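Local coordinates for protein flap endonuclease 1 (Desulfurococcus amylolyticus, PDB 3ORY) that probably cleaves 5' flap structures in DNA during replication and repair, as a structure-specific, metal-dependent nuclease of the FEN1/XPG family, at residues A[82-87]-A[341-346]; A[227-232]-A[238-243]. All coordinates share one frame; numbering follows the deposited sequence.

Interaction 1. Residues A[82-87]-A[341-346]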
loop_
_atom_site.group_PDB
_atom_site.type_symbol
_atom_site.label_atom_id
_atom_site.label_comp_id
_atom_site.label_asym_id
_atom_site.label_seq_id
_atom_site.Cartn_x
_atom_site.Cartn_y
_atom_site.Cartn_z
ATOM N N ILE A 82 8.686 2.208 -12.572
ATOM C CA ILE A 82 7.514 1.458 -13.011
ATOM C C ILE A 82 7.263 1.716 -14.499
ATOM O O ILE A 82 7.094 0.784 -15.279
ATOM C CB ILE A 82 6.291 1.818 -12.123
ATOM C CG1 ILE A 82 6.444 1.163 -10.749
ATOM C CG2 ILE A 82 4.992 1.388 -12.755
ATOM C CD1 ILE A 82 5.389 1.611 -9.739
ATOM N N VAL A 83 7.282 2.988 -14.882
ATOM C CA VAL A 83 7.181 3.389 -16.290
ATOM C C VAL A 83 8.329 2.827 -17.153
ATOM O O VAL A 83 8.083 2.349 -18.264
ATOM C CB VAL A 83 7.075 4.928 -16.430
ATOM C CG1 VAL A 83 7.230 5.365 -17.880
ATOM C CG2 VAL A 83 5.727 5.425 -15.862
ATOM N N GLU A 84 9.559 2.865 -16.633
ATOM C CA GLU A 84 10.740 2.310 -17.339
ATOM C C GLU A 84 10.631 0.806 -17.571
ATOM O O GLU A 84 11.217 0.263 -18.517
ATOM C CB GLU A 84 12.041 2.636 -16.592
ATOM C CG GLU A 84 12.510 4.080 -16.786
ATOM C CD GLU A 84 13.622 4.505 -15.837
ATOM O OE1 GLU A 84 13.942 3.753 -14.893
ATOM O OE2 GLU A 84 14.176 5.609 -16.032
ATOM N N ALA A 85 9.883 0.134 -16.701
ATOM C CA ALA A 85 9.583 -1.279 -16.868
ATOM C C ALA A 85 8.460 -1.539 -17.878
ATOM O O ALA A 85 8.161 -2.695 -18.187
ATOM C CB ALA A 85 9.239 -1.892 -15.525
ATOM N N GLY A 86 7.833 -0.474 -18.381
ATOM C CA GLY A 86 6.755 -0.605 -19.372
ATOM C C GLY A 86 5.356 -0.699 -18.778
ATOM O O GLY A 86 4.372 -0.871 -19.504
ATOM N N ILE A 87 5.266 -0.583 -17.455
ATOM C CA ILE A 87 3.973 -0.588 -16.762
ATOM C C ILE A 87 3.285 0.770 -16.940
ATOM O O ILE A 87 3.936 1.811 -16.921
ATOM C CB ILE A 87 4.128 -0.960 -15.263
ATOM C CG1 ILE A 87 4.578 -2.421 -15.113
ATOM C CG2 ILE A 87 2.827 -0.743 -14.504
ATOM C CD1 ILE A 87 5.265 -2.724 -13.786
ATOM N N VAL A 341 11.372 11.003 -19.392
ATOM C CA VAL A 341 10.682 11.480 -20.599
ATOM C C VAL A 341 10.894 10.539 -21.795
ATOM O O VAL A 341 9.968 10.294 -22.573
ATOM C CB VAL A 341 10.992 12.967 -20.962
ATOM C CG1 VAL A 341 10.513 13.907 -19.844
ATOM C CG2 VAL A 341 12.468 13.196 -21.275
ATOM N N LYS A 342 12.101 9.994 -21.917
ATOM C CA LYS A 342 12.393 9.028 -22.977
ATOM C C LYS A 342 11.569 7.756 -22.809
ATOM O O LYS A 342 10.909 7.309 -23.750
ATOM C CB LYS A 342 13.891 8.712 -23.045
ATOM C CG LYS A 342 14.783 9.900 -23.464
ATOM C CD LYS A 342 14.669 10.266 -24.963
ATOM C CE LYS A 342 13.565 11.309 -25.245
ATOM N NZ LYS A 342 13.803 12.627 -24.579
ATOM N N ALA A 343 11.578 7.202 -21.599
ATOM C CA ALA A 343 10.826 5.984 -21.316
ATOM C C ALA A 343 9.316 6.207 -21.466
ATOM O O ALA A 343 8.603 5.318 -21.925
ATOM C CB ALA A 343 11.176 5.446 -19.937
ATOM N N PHE A 344 8.841 7.402 -21.104
ATOM C CA PHE A 344 7.423 7.759 -21.249
ATOM C C PHE A 344 6.995 7.727 -22.716
ATOM O O PHE A 344 5.970 7.149 -23.060
ATOM C CB PHE A 344 7.148 9.152 -20.661
ATOM C CG PHE A 344 5.685 9.484 -20.534
ATOM C CD1 PHE A 344 5.036 9.355 -19.310
ATOM C CD2 PHE A 344 4.957 9.938 -21.633
ATOM C CE1 PHE A 344 3.677 9.665 -19.179
ATOM C CE2 PHE A 344 3.598 10.246 -21.511
ATOM C CZ PHE A 344 2.962 10.105 -20.285
ATOM N N LYS A 345 7.793 8.374 -23.559
ATOM C CA LYS A 345 7.566 8.433 -25.000
ATOM C C LYS A 345 7.542 7.025 -25.621
ATOM O O LYS A 345 6.695 6.733 -26.461
ATOM C CB LYS A 345 8.650 9.317 -25.635
ATOM C CG LYS A 345 8.522 9.622 -27.131
ATOM C CD LYS A 345 9.614 10.624 -27.544
ATOM C CE LYS A 345 10.172 10.355 -28.942
ATOM N NZ LYS A 345 9.406 11.040 -30.029
ATOM N N GLU A 346 8.453 6.158 -25.178
ATOM C CA GLU A 346 8.583 4.801 -25.719
ATOM C C GLU A 346 7.518 3.824 -25.203
ATOM O O GLU A 346 6.957 3.050 -25.983
ATOM C CB GLU A 346 9.988 4.237 -25.443
ATOM C CG GLU A 346 11.109 4.876 -26.278
ATOM C CD GLU A 346 12.506 4.717 -25.658
ATOM O OE1 GLU A 346 12.609 4.339 -24.468
ATOM O OE2 GLU A 346 13.508 4.984 -26.366
#
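V83 and E84, in the last turn of helix 70-84, pack against A343 and F344 of helix 330-347 in a small, buried helix-to-helix contact between the XPG N-terminal region and a helix near the C-terminal end of the model. The backbones come close at A343: its CA lies 5.4 Å from CA of E84, a spacing allowed by the small methyl side chain. That methyl, CB of A343, meets the aliphatic part of E84 at CG, 3.7 Å away, so the glutamate contributes its methylene rather than its carboxylate. V83 reaches across with one branch: CG1, anti to the backbone N (chi1 169°), comes to 4.1 Å from CA of F344 and therefore rests on the backbone of the second helix. The F344 side chain comes no nearer than CB, 4.7 Å from CG1 of V83, and also packs on P313. Just beyond the contact G86 leaves helical geometry in a Schellman motif (phi 91°), with G86 N to V83 O at 2.8 Å and I87 N to I82 O at 3.2 Å. A side-chain bond from N347 to V83 O also ties the two helices together. Y340 and I348 also touch V83, while I82 meets I40 of strand 37-41 and P89 of strand 88-93.

Interaction 2. Residues A[227-232]-A[238-243]; sequences DKLLVQ and ENLIDI
Two consecutive helices of the XPG I-region, 226-233 and 237-247, meet here through a leucine cluster at a helix-helix corner whose link is only a few residues long. The second helix, with helix 261-271 beyond a glycine-rich loop, probably belongs to the helix-turn-helix-type DNA-binding motif (H3TH), as in FEN1 relatives. L240 is the shared partner, touched by both L229 and L230. The closer approach is from L230, whose CD2 methyl lies 3.8 Å from CB of L240 and 4.0 Å from CD2 of the same leucine; one methyl thus bears on both the root and a branch end of its partner. The two side chains cross at about a right angle, with CD2 of L230 as the branch that touches. On L240, CG is anti to the backbone N (chi1 -174°), which puts CD2 against the two leucine methyls. L229 adds a looser methyl-to-methyl contact, CD2 to CD2 of L240 at 4.4 Å. The backbones stay well separated, with CA of L230 7.6 Å from CA of L240, so the contact is made by leucine side chains and is apolar. In the link between the helices, the hydroxyl of T236 accepts a hydrogen bond from the backbone N of N239, fastening the start of the second helix. Helix 189-192 lies against the pair, with L191 touching L229 and L192 touching L240. Elsewhere on the second helix, I243 packs on A264 and L265 of helix 261-271, and I241 on F297 and L298 of helix 290-298, where E238 forms a salt bridge with K294.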
loop_
_atom_site.group_PDB
_atom_site.type_symbol
_atom_site.label_atom_id
_atom_site.label_comp_id
_atom_site.label_asym_id
_atom_site.label_seq_id
_atom_site.Cartn_x
_atom_site.Cartn_y
_atom_site.Cartn_z
ATOM N N ASP A 227 -10.233 -15.375 -7.288
ATOM C CA ASP A 227 -11.039 -16.598 -7.353
ATOM C C ASP A 227 -10.150 -17.833 -7.070
ATOM O O ASP A 227 -10.570 -18.761 -6.384
ATOM C CB ASP A 227 -11.869 -16.681 -8.659
ATOM C CG ASP A 227 -13.165 -15.799 -8.622
ATOM O OD1 ASP A 227 -13.567 -15.273 -7.554
ATOM O OD2 ASP A 227 -13.798 -15.618 -9.688
ATOM N N LYS A 228 -8.901 -17.785 -7.523
ATOM C CA LYS A 228 -7.884 -18.799 -7.212
ATOM C C LYS A 228 -7.562 -18.909 -5.711
ATOM O O LYS A 228 -7.464 -20.015 -5.155
ATOM C CB LYS A 228 -6.613 -18.455 -7.973
ATOM C CG LYS A 228 -5.785 -19.624 -8.433
ATOM C CD LYS A 228 -4.782 -19.127 -9.459
ATOM C CE LYS A 228 -3.955 -20.252 -10.050
ATOM N NZ LYS A 228 -2.872 -19.673 -10.892
ATOM N N LEU A 229 -7.376 -17.755 -5.066
ATOM C CA LEU A 229 -7.202 -17.685 -3.616
ATOM C C LEU A 229 -8.373 -18.326 -2.866
ATOM O O LEU A 229 -8.182 -19.088 -1.916
ATOM C CB LEU A 229 -7.038 -16.220 -3.173
ATOM C CG LEU A 229 -7.027 -15.906 -1.671
ATOM C CD1 LEU A 229 -5.857 -16.611 -0.953
ATOM C CD2 LEU A 229 -6.950 -14.394 -1.449
ATOM N N LEU A 230 -9.587 -17.987 -3.282
ATOM C CA LEU A 230 -10.782 -18.475 -2.608
ATOM C C LEU A 230 -10.900 -19.998 -2.720
ATOM O O LEU A 230 -11.207 -20.674 -1.733
ATOM C CB LEU A 230 -12.029 -17.775 -3.170
ATOM C CG LEU A 230 -12.148 -16.257 -2.966
ATOM C CD1 LEU A 230 -13.392 -15.714 -3.690
ATOM C CD2 LEU A 230 -12.179 -15.859 -1.479
ATOM N N VAL A 231 -10.641 -20.528 -3.916
ATOM C CA VAL A 231 -10.676 -21.978 -4.164
ATOM C C VAL A 231 -9.623 -22.711 -3.318
ATOM O O VAL A 231 -9.955 -23.673 -2.622
ATOM C CB VAL A 231 -10.473 -22.336 -5.668
ATOM C CG1 VAL A 231 -10.343 -23.855 -5.863
ATOM C CG2 VAL A 231 -11.627 -21.798 -6.534
ATOM N N GLN A 232 -8.371 -22.247 -3.375
ATOM C CA GLN A 232 -7.269 -22.881 -2.630
ATOM C C GLN A 232 -7.527 -22.876 -1.127
ATOM O O GLN A 232 -7.255 -23.856 -0.439
ATOM C CB GLN A 232 -5.925 -22.199 -2.919
ATOM C CG GLN A 232 -5.312 -22.550 -4.260
ATOM C CD GLN A 232 -5.156 -24.046 -4.456
ATOM O OE1 GLN A 232 -4.580 -24.746 -3.611
ATOM N NE2 GLN A 232 -5.685 -24.552 -5.567
ATOM N N GLU A 238 -17.562 -14.069 0.846
ATOM C CA GLU A 238 -18.103 -13.624 2.147
ATOM C C GLU A 238 -17.222 -14.085 3.313
ATOM O O GLU A 238 -16.970 -13.311 4.235
ATOM C CB GLU A 238 -19.564 -14.063 2.342
ATOM C CG GLU A 238 -20.550 -13.222 1.529
ATOM C CD GLU A 238 -22.002 -13.493 1.879
ATOM O OE1 GLU A 238 -22.281 -13.979 3.000
ATOM O OE2 GLU A 238 -22.867 -13.203 1.030
ATOM N N ASN A 239 -16.756 -15.335 3.261
ATOM C CA ASN A 239 -15.794 -15.852 4.247
ATOM C C ASN A 239 -14.531 -14.991 4.292
ATOM O O ASN A 239 -14.051 -14.653 5.376
ATOM C CB ASN A 239 -15.355 -17.284 3.930
ATOM C CG ASN A 239 -16.470 -18.331 4.070
ATOM O OD1 ASN A 239 -17.530 -18.123 4.698
ATOM N ND2 ASN A 239 -16.217 -19.480 3.474
ATOM N N LEU A 240 -13.988 -14.642 3.119
ATOM C CA LEU A 240 -12.774 -13.809 3.056
ATOM C C LEU A 240 -13.001 -12.433 3.689
ATOM O O LEU A 240 -12.168 -11.931 4.464
ATOM C CB LEU A 240 -12.295 -13.633 1.606
ATOM C CG LEU A 240 -10.955 -12.890 1.441
ATOM C CD1 LEU A 240 -9.792 -13.733 2.019
ATOM C CD2 LEU A 240 -10.662 -12.510 0.003
ATOM N N ILE A 241 -14.123 -11.812 3.337
ATOM C CA ILE A 241 -14.499 -10.538 3.941
ATOM C C ILE A 241 -14.600 -10.687 5.467
ATOM O O ILE A 241 -14.107 -9.843 6.215
ATOM C CB ILE A 241 -15.817 -10.002 3.334
ATOM C CG1 ILE A 241 -15.580 -9.569 1.884
ATOM C CG2 ILE A 241 -16.366 -8.839 4.175
ATOM C CD1 ILE A 241 -16.879 -9.283 1.083
ATOM N N ASP A 242 -15.218 -11.772 5.925
ATOM C CA ASP A 242 -15.374 -11.992 7.355
ATOM C C ASP A 242 -14.018 -12.120 8.060
ATOM O O ASP A 242 -13.855 -11.640 9.187
ATOM C CB ASP A 242 -16.261 -13.213 7.636
ATOM C CG ASP A 242 -17.758 -12.871 7.601
ATOM O OD1 ASP A 242 -18.116 -11.686 7.447
ATOM O OD2 ASP A 242 -18.590 -13.783 7.724
ATOM N N ILE A 243 -13.050 -12.753 7.397
ATOM C CA ILE A 243 -11.694 -12.816 7.934
ATOM C C ILE A 243 -11.170 -11.397 8.168
ATOM O O ILE A 243 -10.633 -11.095 9.248
ATOM C CB ILE A 243 -10.727 -13.637 7.043
ATOM C CG1 ILE A 243 -11.120 -15.121 7.059
ATOM C CG2 ILE A 243 -9.284 -13.497 7.550
ATOM C CD1 ILE A 243 -10.461 -15.945 5.951
#

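How the interactions relate
The two contacts lie far apart in a single-chain assembly, with centres 35 Å apart and nearest atoms about 19 Å apart, so neither touches the other. In sequence they are nested: the segments of interaction 1 are 254 residues apart at their closest ends, and the short-linked corner of interaction 2 falls inside the span it closes. Interaction 1 brings a helix near the C-terminal end of the model back to the XPG N-terminal region, whereas interaction 2 is local to the I-region. Their common link is the mixed sheet of the probable nuclease core: in each contact one helix connects directly to a strand, helix 70-84 leading into strand 88-93 and strand 216-225 into helix 226-233.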